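Local coordinates for serine acetyltransferase 1, putative (Entamoeba histolytica, PDB 7BW9), which probably transfers an acetyl group to serine in cysteine biosynthesis, and is held here in complex with cysteine, at residues Q14-D19 and Q42-P47; I21-T26 and L102-I107; I141-G146 and D165-T170. All blocks are in the same frame, centred on the assembly; numbering follows the deposited sequence.

Contact 1 of 3, residues Q14-D19 and Q42-P47; sequences QSYQSD and QKILFP
Pro-47 lies over one face of the Tyr-16 ring, and the carbonyl oxygen of Ile-44 sits at the ring's edge beside the hydroxyl. The proline comes in with CG, which stands 3.7 Å from the ring centroid, only 19° off the ring normal but displaced toward the rim; this is a CH-pi contact. Its closest approaches are to the far half of the ring, with Pro-47 CG 3.6 Å from Tyr-16 CE2 and Pro-47 CD 3.6 Å from Tyr-16 CZ. Tyr-16 carries CG beside its backbone N (chi1 -57°), and from there the ring reaches out from the last turn of its helix to the end of the other one. Its OH gives its proton to Ile-44 O at 2.5 Å, a short bond that lies in the carbonyl plane on a lone pair, with a C=O...O angle of 140°. A water donates to the same hydroxyl, 2.9 Å from Tyr-16 OH, and also to Lys-43 O at 2.7 Å. The phenol oxygen therefore links two successive carbonyls near the C-terminal end of a helix, one directly and one through water. Bond at the edge and proline on the face together hold the ring by its hydroxyl and one face. Phe-46 leaves helical geometry just after these carbonyls, and the turn it makes brings Pro-47 round to the ring. The contact thus joins the C-terminal ends of helices 2-17 and 36-45. Helix 96-113 runs beside both: Arg-100 touches Tyr-16, pairs with Asp-19 and donates to Leu-45 O. Val-61 of helix 58-79 also packs on Tyr-16, while Leu-45 and Phe-46 turn to Met-134 of helix 128-144.

Contact 2 of 3, residues I21-T26 and L102-I107; sequences IAFKST and LVKQDI
Lys-104 lays CB, CG and CE against the ring of Phe-23. Its CB starts the contact at the ring's tip, 3.8 Å from Phe-23 CZ, and CG follows at 4.0 Å from Phe-23 CE1. CD stands back from the ring, and the bend at chi3 (75°) returns CE to it. CE ends above one face, 3.9 Å from the centroid and 21° off the ring normal, offset toward the rim on the side of CE2 and CD2; its nearest ring atom is Phe-23 CE2, at 3.7 Å. This is a CH-pi contact made by the methylene next to the ammonium group, where the carbon is probably polarised by the charge. The ammonium itself goes on to Asp-19, with which NZ forms a salt bridge, so the lysine has an apolar shaft on the phenylalanine and a charged tip on the aspartate. Phe-23 also meets the main chain: its CZ lies 3.7 Å from Lys-104 O. On the CE1 side of the ring, one helical turn on, Ile-107 adds its CG2 methyl at 3.9 Å from Phe-23 CE1. That methyl is anti to the isoleucine's own backbone N, while CG1 takes the place beside it (chi1 -72°), and CD1 comes to 4.2 Å from the same Phe-23 CE1. The ring is thus buried against two residues spaced three apart on one helix face. In the fold, this pins the short 3-10 segment 21-23, in the loop between helices 2-17 and 36-45, to helix 96-113. Leu-120 of helix 120-126 packs on both Phe-23 and Ile-107, and Ile-107 reaches further to Phe-46 and to Ile-130 of helix 128-144.

Contact 3 of 3, residues I141-G146 and D165-T170; sequences ILYMNG and DIHPGT
Tyr-143 spreads the face of its ring over the backbone of Gly-169. The glycine CA sits over the ring centre, 3.5 Å from the centroid and 14° off the normal, a close CH-pi contact that leaves hardly any room for a side chain at this position. In the tyrosine CG lies opposite the backbone N (chi1 170°), and the ring's face then lies over Gly-169 CA. At the base of the side chain, Tyr-143 CB meets Pro-168 CB at 4.0 Å. At the far end the hydroxyl is hydrogen-bonded to Glu-188, which fixes the ring at its tip as well. His-167 also has its CG anti to N, which folds the imidazole back over its own turn. There ND1 accepts from Gly-169 N at 2.9 Å, close to the ring plane, and Pro-168 CD covers part of one imidazole face. So held, the histidine directs CE1 at the tyrosine, 3.8 Å from Tyr-143 CE2; the two planes stand at 89° but the rings meet obliquely. On the helix side Asn-145 folds back, and its ND2 gives a nearly straight bond of 2.8 Å to Ile-141 O. Asn-145 N reaches that same oxygen from the opposite face of the carbonyl plane, so two donors grip it. Gly-146, with positive phi, is then the C-prime residue of a Schellman motif that closes the helix. The other partner is a type I beta turn, His-167 to Thr-170, following strand 165-166 at the start of the left-handed parallel beta-helix of this hexapeptide-repeat family. The contact thus seats the end of helix 128-144 on the first coil of that beta-helix, with His-167 near a bound cysteine.

Contacts 1 and 2 are neighbours, their centres about 8 Å apart, and their segments alternate along the chain. They touch directly: Asp-19 OD1 forms a salt bridge with Lys-104 NZ at 2.7 Å, and Phe-46 CZ packs on Ile-107 CD1 at 3.3 Å. Contact 1 joins the ends of helices 2-17 and 36-45, and contact 2 fastens the loop between them to helix 96-113. Contact 3 follows later, its centre about 24 Å from each of theirs and across the chain's centre from contact 2. Its His-167 side chain is about 6 Å from a bound cysteine and packs on Ala-116 of the second subunit, whose cysteine-pocket residue His-180 is hydrogen-bonded through ND1 to Asp-165 OD2.

Contact 1 of 3, residues Q14-D19 and Q42-P47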
ATOM      1  N   GLN A  14       3.938  14.715 -32.360  1.00 26.56           N
ATOM      2  CA  GLN A  14       4.299  16.129 -32.385  1.00 32.09           C
ATOM      3  C   GLN A  14       4.584  16.630 -30.983  1.00 29.97           C
ATOM      4  O   GLN A  14       5.513  17.418 -30.773  1.00 27.88           O
ATOM      5  CB  GLN A  14       3.186  16.957 -33.022  1.00 32.21           C
ATOM      6  CG  GLN A  14       2.992  16.703 -34.500  1.00 46.06           C
ATOM      7  CD  GLN A  14       1.734  17.359 -35.017  1.00 50.71           C
ATOM      8  OE1 GLN A  14       1.226  18.309 -34.409  1.00 55.60           O
ATOM      9  NE2 GLN A  14       1.205  16.846 -36.129  1.00 42.17           N
ATOM     10  N   SER A  15       3.801  16.163 -30.005  1.00 34.32           N
ATOM     11  CA  SER A  15       4.038  16.546 -28.616  1.00 29.74           C
ATOM     12  C   SER A  15       5.411  16.090 -28.147  1.00 25.15           C
ATOM     13  O   SER A  15       6.129  16.851 -27.491  1.00 25.75           O
ATOM     14  CB  SER A  15       2.941  15.970 -27.717  1.00 28.76           C
ATOM     15  OG  SER A  15       3.222  16.210 -26.352  1.00 31.59           O
ATOM     16  N   TYR A  16       5.803  14.850 -28.476  1.00 24.15           N
ATOM     17  CA  TYR A  16       7.123  14.382 -28.057  1.00 29.03           C
ATOM     18  C   TYR A  16       8.205  15.331 -28.546  1.00 33.22           C
ATOM     19  O   TYR A  16       9.138  15.663 -27.804  1.00 29.64           O
ATOM     20  CB  TYR A  16       7.421  12.970 -28.582  1.00 23.39           C
ATOM     21  CG  TYR A  16       6.443  11.879 -28.209  1.00 25.41           C
ATOM     22  CD1 TYR A  16       5.620  11.964 -27.076  1.00 23.39           C
ATOM     23  CD2 TYR A  16       6.354  10.747 -28.997  1.00 21.27           C
ATOM     24  CE1 TYR A  16       4.723  10.931 -26.773  1.00 21.61           C
ATOM     25  CE2 TYR A  16       5.485   9.735 -28.711  1.00 21.95           C
ATOM     26  CZ  TYR A  16       4.675   9.810 -27.609  1.00 23.04           C
ATOM     27  OH  TYR A  16       3.830   8.741 -27.388  1.00 21.90           O
ATOM     28  N   GLN A  17       8.084  15.792 -29.795  1.00 36.99           N
ATOM     29  CA  GLN A  17       9.159  16.560 -30.412  1.00 36.45           C
ATOM     30  C   GLN A  17       9.258  17.971 -29.843  1.00 34.91           C
ATOM     31  O   GLN A  17      10.368  18.490 -29.693  1.00 42.30           O
ATOM     32  CB  GLN A  17       8.970  16.576 -31.927  1.00 42.68           C
ATOM     33  CG  GLN A  17       8.920  15.159 -32.504  1.00 54.26           C
ATOM     34  CD  GLN A  17       8.854  15.117 -34.020  1.00 63.33           C
ATOM     35  OE1 GLN A  17       8.025  15.786 -34.643  1.00 57.03           O
ATOM     36  NE2 GLN A  17       9.725  14.312 -34.621  1.00 58.54           N
ATOM     37  N   SER A  18       8.135  18.581 -29.474  1.00 34.44           N
ATOM     38  CA  SER A  18       8.176  19.896 -28.845  1.00 36.16           C
ATOM     39  C   SER A  18       8.579  19.851 -27.378  1.00 33.75           C
ATOM     40  O   SER A  18       8.641  20.904 -26.744  1.00 39.87           O
ATOM     41  CB  SER A  18       6.820  20.585 -28.972  1.00 35.48           C
ATOM     42  OG  SER A  18       5.795  19.753 -28.476  1.00 40.56           O
ATOM     43  N   ASP A  19       8.851  18.674 -26.826  1.00 36.10           N
ATOM     44  CA  ASP A  19       9.206  18.584 -25.418  1.00 33.36           C
ATOM     45  C   ASP A  19      10.470  19.373 -25.127  1.00 39.54           C
ATOM     46  O   ASP A  19      11.391  19.424 -25.942  1.00 38.32           O
ATOM     47  CB  ASP A  19       9.430  17.129 -25.011  1.00 36.49           C
ATOM     48  CG  ASP A  19       8.155  16.425 -24.639  1.00 31.46           C
ATOM     49  OD1 ASP A  19       7.113  17.097 -24.479  1.00 36.29           O
ATOM     50  OD2 ASP A  19       8.204  15.192 -24.505  1.00 33.47           O
ATOM     51  N   GLN A  42       2.234   4.893 -19.404  1.00 13.34           N
ATOM     52  CA  GLN A  42       3.617   5.322 -19.231  1.00 15.39           C
ATOM     53  C   GLN A  42       4.349   5.371 -20.561  1.00 17.00           C
ATOM     54  O   GLN A  42       5.036   6.354 -20.869  1.00 18.73           O
ATOM     55  CB  GLN A  42       4.347   4.382 -18.269  1.00 15.14           C
ATOM     56  CG  GLN A  42       3.984   4.588 -16.786  1.00 17.83           C
ATOM     57  CD  GLN A  42       4.570   3.499 -15.904  1.00 21.18           C
ATOM     58  OE1 GLN A  42       4.786   2.359 -16.352  1.00 18.19           O
ATOM     59  NE2 GLN A  42       4.852   3.842 -14.658  1.00 18.41           N
ATOM     60  N   LYS A  43       4.233   4.293 -21.358  1.00 16.12           N
ATOM     61  CA  LYS A  43       4.886   4.244 -22.662  1.00 16.99           C
ATOM     62  C   LYS A  43       4.291   5.275 -23.613  1.00 18.39           C
ATOM     63  O   LYS A  43       5.011   5.863 -24.430  1.00 21.83           O
ATOM     64  CB  LYS A  43       4.769   2.840 -23.267  1.00 15.08           C
ATOM     65  CG  LYS A  43       5.389   1.737 -22.429  1.00 17.19           C
ATOM     66  CD  LYS A  43       5.304   0.376 -23.124  1.00 25.83           C
ATOM     67  CE  LYS A  43       5.925  -0.719 -22.261  1.00 28.10           C
ATOM     68  NZ  LYS A  43       6.266  -1.949 -23.037  1.00 42.09           N
ATOM     69  N   ILE A  44       2.978   5.503 -23.535  1.00 13.30           N
ATOM     70  CA  ILE A  44       2.367   6.502 -24.414  1.00 21.69           C
ATOM     71  C   ILE A  44       2.843   7.909 -24.053  1.00 23.64           C
ATOM     72  O   ILE A  44       3.162   8.714 -24.935  1.00 24.07           O
ATOM     73  CB  ILE A  44       0.833   6.407 -24.366  1.00 21.72           C
ATOM     74  CG1 ILE A  44       0.348   5.110 -25.027  1.00 19.67           C
ATOM     75  CG2 ILE A  44       0.224   7.616 -25.056  1.00 23.67           C
ATOM     76  CD1 ILE A  44      -1.054   4.682 -24.597  1.00 22.17           C
ATOM     77  N   LEU A  45       2.903   8.235 -22.759  1.00 17.54           N
ATOM     78  CA  LEU A  45       3.216   9.619 -22.401  1.00 18.93           C
ATOM     79  C   LEU A  45       4.713   9.923 -22.427  1.00 20.09           C
ATOM     80  O   LEU A  45       5.100  11.069 -22.677  1.00 24.91           O
ATOM     81  CB  LEU A  45       2.663   9.950 -21.019  1.00 21.53           C
ATOM     82  CG  LEU A  45       1.154   9.834 -20.815  1.00 17.96           C
ATOM     83  CD1 LEU A  45       0.871  10.016 -19.347  1.00 24.86           C
ATOM     84  CD2 LEU A  45       0.415  10.861 -21.635  1.00 18.42           C
ATOM     85  N   PHE A  46       5.572   8.950 -22.148  1.00 15.85           N
ATOM     86  CA  PHE A  46       7.015   9.181 -22.113  1.00 17.74           C
ATOM     87  C   PHE A  46       7.760   7.990 -22.683  1.00 20.02           C
ATOM     88  O   PHE A  46       8.455   7.272 -21.957  1.00 17.71           O
ATOM     89  CB  PHE A  46       7.483   9.467 -20.690  1.00 22.44           C
ATOM     90  CG  PHE A  46       6.841  10.646 -20.092  1.00 22.14           C
ATOM     91  CD1 PHE A  46       7.268  11.917 -20.429  1.00 19.22           C
ATOM     92  CD2 PHE A  46       5.797  10.494 -19.190  1.00 17.58           C
ATOM     93  CE1 PHE A  46       6.672  13.027 -19.869  1.00 17.97           C
ATOM     94  CE2 PHE A  46       5.189  11.602 -18.629  1.00 19.22           C
ATOM     95  CZ  PHE A  46       5.628  12.873 -18.977  1.00 24.19           C
ATOM     96  N   PRO A  47       7.658   7.765 -23.995  1.00 22.02           N
ATOM     97  CA  PRO A  47       8.378   6.626 -24.590  1.00 21.22           C
ATOM     98  C   PRO A  47       9.850   6.577 -24.221  1.00 23.18           C
ATOM     99  O   PRO A  47      10.384   5.486 -23.984  1.00 25.76           O
ATOM    100  CB  PRO A  47       8.168   6.826 -26.100  1.00 19.86           C
ATOM    101  CG  PRO A  47       7.554   8.215 -26.258  1.00 23.22           C
ATOM    102  CD  PRO A  47       6.812   8.458 -24.981  1.00 18.18           C
TER
HETATM  103  O   HOH W   1       4.470   5.903 -27.025  1.00 29.06           O

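Contact 2 of 3, residues I21-T26 and L102-I107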
ATOM      1  N   ILE A  21      14.062  19.721 -23.568  1.00 40.06           N
ATOM      2  CA  ILE A  21      15.173  18.774 -23.538  1.00 45.05           C
ATOM      3  C   ILE A  21      15.175  17.951 -22.259  1.00 42.36           C
ATOM      4  O   ILE A  21      15.626  16.799 -22.251  1.00 38.93           O
ATOM      5  CB  ILE A  21      16.506  19.537 -23.708  1.00 50.11           C
ATOM      6  CG1 ILE A  21      16.367  20.656 -24.742  1.00 46.15           C
ATOM      7  CG2 ILE A  21      17.625  18.597 -24.106  1.00 50.14           C
ATOM      8  CD1 ILE A  21      15.905  21.997 -24.167  1.00 46.68           C
ATOM      9  N   ALA A  22      14.684  18.526 -21.157  1.00 40.96           N
ATOM     10  CA  ALA A  22      14.736  17.835 -19.875  1.00 34.09           C
ATOM     11  C   ALA A  22      13.882  16.576 -19.875  1.00 29.96           C
ATOM     12  O   ALA A  22      14.144  15.652 -19.099  1.00 36.94           O
ATOM     13  CB  ALA A  22      14.287  18.776 -18.751  1.00 40.89           C
ATOM     14  N   PHE A  23      12.858  16.522 -20.726  1.00 30.64           N
ATOM     15  CA  PHE A  23      11.965  15.375 -20.810  1.00 35.44           C
ATOM     16  C   PHE A  23      12.449  14.303 -21.767  1.00 41.36           C
ATOM     17  O   PHE A  23      11.790  13.265 -21.891  1.00 46.19           O
ATOM     18  CB  PHE A  23      10.569  15.823 -21.238  1.00 33.37           C
ATOM     19  CG  PHE A  23       9.830  16.545 -20.163  1.00 34.97           C
ATOM     20  CD1 PHE A  23       9.240  15.846 -19.123  1.00 26.74           C
ATOM     21  CD2 PHE A  23       9.749  17.928 -20.173  1.00 35.07           C
ATOM     22  CE1 PHE A  23       8.565  16.516 -18.123  1.00 21.23           C
ATOM     23  CE2 PHE A  23       9.076  18.607 -19.177  1.00 26.78           C
ATOM     24  CZ  PHE A  23       8.480  17.896 -18.150  1.00 31.67           C
ATOM     25  N   LYS A  24      13.563  14.526 -22.451  1.00 45.21           N
ATOM     26  CA  LYS A  24      14.052  13.600 -23.460  1.00 35.82           C
ATOM     27  C   LYS A  24      15.251  12.845 -22.921  1.00 41.17           C
ATOM     28  O   LYS A  24      15.940  13.305 -22.006  1.00 51.89           O
ATOM     29  CB  LYS A  24      14.417  14.341 -24.747  1.00 42.30           C
ATOM     30  CG  LYS A  24      13.263  15.168 -25.286  1.00 38.60           C
ATOM     31  CD  LYS A  24      13.684  16.065 -26.430  1.00 38.18           C
ATOM     32  CE  LYS A  24      12.704  15.954 -27.579  1.00 41.79           C
ATOM     33  NZ  LYS A  24      12.808  17.086 -28.548  1.00 50.20           N
ATOM     34  N   SER A  25      15.479  11.666 -23.482  1.00 43.28           N
ATOM     35  CA  SER A  25      16.585  10.844 -23.029  1.00 42.15           C
ATOM     36  C   SER A  25      16.900   9.835 -24.125  1.00 46.65           C
ATOM     37  O   SER A  25      15.992   9.261 -24.737  1.00 44.76           O
ATOM     38  CB  SER A  25      16.249  10.156 -21.702  1.00 40.50           C
ATOM     39  OG  SER A  25      16.989   8.965 -21.504  1.00 36.31           O
ATOM     40  N   THR A  26      18.188   9.653 -24.385  1.00 39.73           N
ATOM     41  CA  THR A  26      18.666   8.740 -25.406  1.00 42.99           C
ATOM     42  C   THR A  26      18.987   7.373 -24.844  1.00 44.08           C
ATOM     43  O   THR A  26      19.537   6.536 -25.562  1.00 49.63           O
ATOM     44  CB  THR A  26      19.909   9.320 -26.074  1.00 45.21           C
ATOM     45  OG1 THR A  26      20.954   9.433 -25.099  1.00 43.42           O
ATOM     46  CG2 THR A  26      19.610  10.701 -26.648  1.00 40.16           C
ATOM     47  N   LEU A 102      -0.467  18.181 -18.883  1.00 19.20           N
ATOM     48  CA  LEU A 102      -0.745  18.269 -17.447  1.00 20.91           C
ATOM     49  C   LEU A 102       0.200  17.386 -16.631  1.00 21.90           C
ATOM     50  O   LEU A 102       0.714  17.812 -15.585  1.00 18.28           O
ATOM     51  CB  LEU A 102      -2.207  17.891 -17.175  1.00 23.10           C
ATOM     52  CG  LEU A 102      -3.275  18.939 -17.534  1.00 22.64           C
ATOM     53  CD1 LEU A 102      -4.679  18.381 -17.342  1.00 21.62           C
ATOM     54  CD2 LEU A 102      -3.099  20.236 -16.741  1.00 19.61           C
ATOM     55  N   VAL A 103       0.444  16.155 -17.089  1.00 15.80           N
ATOM     56  CA  VAL A 103       1.353  15.267 -16.373  1.00 17.09           C
ATOM     57  C   VAL A 103       2.757  15.861 -16.340  1.00 17.18           C
ATOM     58  O   VAL A 103       3.447  15.818 -15.307  1.00 16.56           O
ATOM     59  CB  VAL A 103       1.325  13.863 -17.010  1.00 20.51           C
ATOM     60  CG1 VAL A 103       2.480  13.016 -16.504  1.00 14.97           C
ATOM     61  CG2 VAL A 103      -0.030  13.182 -16.718  1.00 18.95           C
ATOM     62  N   LYS A 104       3.186  16.466 -17.455  1.00 15.01           N
ATOM     63  CA  LYS A 104       4.488  17.131 -17.490  1.00 19.65           C
ATOM     64  C   LYS A 104       4.586  18.209 -16.417  1.00 17.19           C
ATOM     65  O   LYS A 104       5.634  18.370 -15.781  1.00 13.21           O
ATOM     66  CB  LYS A 104       4.736  17.751 -18.867  1.00 21.49           C
ATOM     67  CG  LYS A 104       4.995  16.757 -19.988  1.00 24.13           C
ATOM     68  CD  LYS A 104       4.970  17.484 -21.339  1.00 25.29           C
ATOM     69  CE  LYS A 104       6.233  18.296 -21.552  1.00 28.29           C
ATOM     70  NZ  LYS A 104       6.177  19.067 -22.829  1.00 32.55           N
ATOM     71  N   GLN A 105       3.506  18.956 -16.202  1.00 12.82           N
ATOM     72  CA  GLN A 105       3.538  19.973 -15.159  1.00 16.71           C
ATOM     73  C   GLN A 105       3.520  19.360 -13.767  1.00 14.66           C
ATOM     74  O   GLN A 105       4.175  19.891 -12.865  1.00 15.39           O
ATOM     75  CB  GLN A 105       2.394  20.953 -15.357  1.00 17.61           C
ATOM     76  CG  GLN A 105       2.500  21.674 -16.702  1.00 18.14           C
ATOM     77  CD  GLN A 105       1.334  22.608 -16.929  1.00 27.65           C
ATOM     78  OE1 GLN A 105       1.514  23.772 -17.288  1.00 29.94           O
ATOM     79  NE2 GLN A 105       0.130  22.110 -16.694  1.00 24.46           N
ATOM     80  N   ASP A 106       2.825  18.224 -13.577  1.00 16.90           N
ATOM     81  CA  ASP A 106       2.947  17.507 -12.308  1.00 19.71           C
ATOM     82  C   ASP A 106       4.400  17.101 -12.050  1.00 15.36           C
ATOM     83  O   ASP A 106       4.898  17.217 -10.923  1.00 15.61           O
ATOM     84  CB  ASP A 106       2.030  16.276 -12.286  1.00 17.85           C
ATOM     85  CG  ASP A 106       0.531  16.632 -12.375  1.00 26.15           C
ATOM     86  OD1 ASP A 106       0.100  17.713 -11.877  1.00 24.19           O
ATOM     87  OD2 ASP A 106      -0.228  15.812 -12.948  1.00 23.19           O
ATOM     88  N   ILE A 107       5.097  16.641 -13.094  1.00 20.33           N
ATOM     89  CA  ILE A 107       6.507  16.269 -12.958  1.00 16.31           C
ATOM     90  C   ILE A 107       7.347  17.477 -12.572  1.00 15.95           C
ATOM     91  O   ILE A 107       8.225  17.390 -11.702  1.00 18.45           O
ATOM     92  CB  ILE A 107       7.009  15.629 -14.264  1.00 15.82           C
ATOM     93  CG1 ILE A 107       6.412  14.230 -14.427  1.00 14.47           C
ATOM     94  CG2 ILE A 107       8.539  15.631 -14.325  1.00 16.00           C
ATOM     95  CD1 ILE A 107       6.273  13.836 -15.873  1.00 15.97           C
TER

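Contact 3 of 3, residues I141-G146 and D165-T170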
ATOM      1  N   ILE A 141     -11.577  11.824 -17.100  1.00 18.48           N
ATOM      2  CA  ILE A 141     -12.297  12.073 -18.347  1.00 21.98           C
ATOM      3  C   ILE A 141     -13.336  10.990 -18.580  1.00 22.26           C
ATOM      4  O   ILE A 141     -14.445  11.263 -19.049  1.00 19.06           O
ATOM      5  CB  ILE A 141     -11.311  12.182 -19.520  1.00 21.19           C
ATOM      6  CG1 ILE A 141     -10.481  13.453 -19.348  1.00 19.36           C
ATOM      7  CG2 ILE A 141     -12.067  12.205 -20.872  1.00 20.92           C
ATOM      8  CD1 ILE A 141      -9.294  13.475 -20.162  1.00 25.17           C
ATOM      9  N   LEU A 142     -13.005   9.749 -18.232  1.00 22.95           N
ATOM     10  CA  LEU A 142     -13.981   8.679 -18.356  1.00 22.01           C
ATOM     11  C   LEU A 142     -15.174   8.948 -17.452  1.00 24.67           C
ATOM     12  O   LEU A 142     -16.331   8.875 -17.886  1.00 19.92           O
ATOM     13  CB  LEU A 142     -13.322   7.340 -18.028  1.00 18.53           C
ATOM     14  CG  LEU A 142     -12.088   7.037 -18.882  1.00 20.74           C
ATOM     15  CD1 LEU A 142     -11.431   5.736 -18.437  1.00 14.23           C
ATOM     16  CD2 LEU A 142     -12.481   6.980 -20.364  1.00 17.44           C
ATOM     17  N   TYR A 143     -14.899   9.317 -16.198  1.00 21.14           N
ATOM     18  CA  TYR A 143     -15.964   9.546 -15.227  1.00 20.99           C
ATOM     19  C   TYR A 143     -16.867  10.694 -15.663  1.00 23.97           C
ATOM     20  O   TYR A 143     -18.097  10.583 -15.601  1.00 24.15           O
ATOM     21  CB  TYR A 143     -15.345   9.805 -13.850  1.00 16.51           C
ATOM     22  CG  TYR A 143     -16.290  10.299 -12.771  1.00 21.84           C
ATOM     23  CD1 TYR A 143     -16.636  11.646 -12.689  1.00 18.45           C
ATOM     24  CD2 TYR A 143     -16.790   9.427 -11.797  1.00 20.90           C
ATOM     25  CE1 TYR A 143     -17.487  12.117 -11.702  1.00 23.87           C
ATOM     26  CE2 TYR A 143     -17.640   9.890 -10.788  1.00 19.96           C
ATOM     27  CZ  TYR A 143     -17.977  11.236 -10.745  1.00 23.19           C
ATOM     28  OH  TYR A 143     -18.809  11.721  -9.761  1.00 29.44           O
ATOM     29  N   MET A 144     -16.269  11.800 -16.127  1.00 22.22           N
ATOM     30  CA  MET A 144     -17.034  12.979 -16.534  1.00 22.53           C
ATOM     31  C   MET A 144     -17.915  12.716 -17.752  1.00 29.41           C
ATOM     32  O   MET A 144     -18.914  13.414 -17.947  1.00 24.00           O
ATOM     33  CB  MET A 144     -16.091  14.148 -16.836  1.00 19.60           C
ATOM     34  CG  MET A 144     -15.433  14.776 -15.614  1.00 25.83           C
ATOM     35  SD  MET A 144     -16.601  15.311 -14.341  1.00 39.62           S
ATOM     36  CE  MET A 144     -17.660  16.385 -15.327  1.00 38.40           C
ATOM     37  N   ASN A 145     -17.578  11.730 -18.580  1.00 22.95           N
ATOM     38  CA  ASN A 145     -18.425  11.389 -19.708  1.00 23.74           C
ATOM     39  C   ASN A 145     -19.344  10.213 -19.420  1.00 24.96           C
ATOM     40  O   ASN A 145     -19.951   9.674 -20.348  1.00 31.91           O
ATOM     41  CB  ASN A 145     -17.571  11.136 -20.940  1.00 22.28           C
ATOM     42  CG  ASN A 145     -16.956  12.414 -21.476  1.00 25.93           C
ATOM     43  OD1 ASN A 145     -17.495  13.031 -22.388  1.00 34.88           O
ATOM     44  ND2 ASN A 145     -15.826  12.820 -20.906  1.00 23.47           N
ATOM     45  N   GLY A 146     -19.480   9.822 -18.158  1.00 26.29           N
ATOM     46  CA  GLY A 146     -20.592   9.001 -17.713  1.00 23.33           C
ATOM     47  C   GLY A 146     -20.232   7.627 -17.208  1.00 28.71           C
ATOM     48  O   GLY A 146     -21.126   6.922 -16.718  1.00 33.77           O
ATOM     49  N   ASP A 165      -5.172   6.825  -2.804  1.00 12.26           N
ATOM     50  CA  ASP A 165      -6.587   6.594  -3.087  1.00 13.32           C
ATOM     51  C   ASP A 165      -7.207   7.902  -3.551  1.00 21.82           C
ATOM     52  O   ASP A 165      -7.538   8.759  -2.721  1.00 16.69           O
ATOM     53  CB  ASP A 165      -7.289   6.050  -1.849  1.00 12.56           C
ATOM     54  CG  ASP A 165      -8.677   5.522  -2.138  1.00 24.53           C
ATOM     55  OD1 ASP A 165      -9.224   5.808  -3.223  1.00 31.28           O
ATOM     56  OD2 ASP A 165      -9.223   4.801  -1.271  1.00 26.87           O
ATOM     57  N   ILE A 166      -7.383   8.058  -4.865  1.00 14.44           N
ATOM     58  CA  ILE A 166      -8.004   9.253  -5.432  1.00 12.97           C
ATOM     59  C   ILE A 166      -9.215   8.842  -6.254  1.00 16.61           C
ATOM     60  O   ILE A 166      -9.109   7.989  -7.151  1.00 12.27           O
ATOM     61  CB  ILE A 166      -7.029  10.061  -6.310  1.00 13.66           C
ATOM     62  CG1 ILE A 166      -5.785  10.451  -5.530  1.00 16.11           C
ATOM     63  CG2 ILE A 166      -7.731  11.301  -6.881  1.00  8.99           C
ATOM     64  CD1 ILE A 166      -4.802  11.258  -6.358  1.00 18.78           C
ATOM     65  N   HIS A 167     -10.352   9.468  -5.974  1.00 10.75           N
ATOM     66  CA  HIS A 167     -11.562   9.115  -6.694  1.00 16.71           C
ATOM     67  C   HIS A 167     -11.497   9.624  -8.138  1.00 12.82           C
ATOM     68  O   HIS A 167     -10.921  10.679  -8.408  1.00 13.58           O
ATOM     69  CB  HIS A 167     -12.790   9.686  -5.989  1.00 14.93           C
ATOM     70  CG  HIS A 167     -14.072   9.039  -6.402  1.00 16.26           C
ATOM     71  ND1 HIS A 167     -14.765   9.420  -7.531  1.00 17.29           N
ATOM     72  CD2 HIS A 167     -14.777   8.021  -5.851  1.00 16.49           C
ATOM     73  CE1 HIS A 167     -15.840   8.660  -7.662  1.00 20.23           C
ATOM     74  NE2 HIS A 167     -15.875   7.808  -6.652  1.00 18.45           N
ATOM     75  N   PRO A 168     -12.063   8.877  -9.091  1.00 13.51           N
ATOM     76  CA  PRO A 168     -12.084   9.374 -10.478  1.00 17.24           C
ATOM     77  C   PRO A 168     -12.843  10.681 -10.645  1.00 14.09           C
ATOM     78  O   PRO A 168     -12.552  11.451 -11.572  1.00 17.71           O
ATOM     79  CB  PRO A 168     -12.747   8.224 -11.261  1.00 13.37           C
ATOM     80  CG  PRO A 168     -13.518   7.445 -10.219  1.00 17.69           C
ATOM     81  CD  PRO A 168     -12.699   7.553  -8.962  1.00 17.47           C
ATOM     82  N   GLY A 169     -13.806  10.968  -9.773  1.00 18.11           N
ATOM     83  CA  GLY A 169     -14.531  12.224  -9.860  1.00 18.58           C
ATOM     84  C   GLY A 169     -13.767  13.436  -9.379  1.00 19.02           C
ATOM     85  O   GLY A 169     -14.148  14.560  -9.715  1.00 17.71           O
ATOM     86  N   THR A 170     -12.690  13.245  -8.616  1.00 17.43           N
ATOM     87  CA  THR A 170     -11.932  14.379  -8.094  1.00 14.94           C
ATOM     88  C   THR A 170     -11.491  15.316  -9.220  1.00 17.32           C
ATOM     89  O   THR A 170     -11.022  14.869 -10.265  1.00 14.96           O
ATOM     90  CB  THR A 170     -10.712  13.870  -7.325  1.00 14.51           C
ATOM     91  OG1 THR A 170     -11.136  12.950  -6.312  1.00 13.51           O
ATOM     92  CG2 THR A 170      -9.967  15.009  -6.680  1.00 15.50           C
TER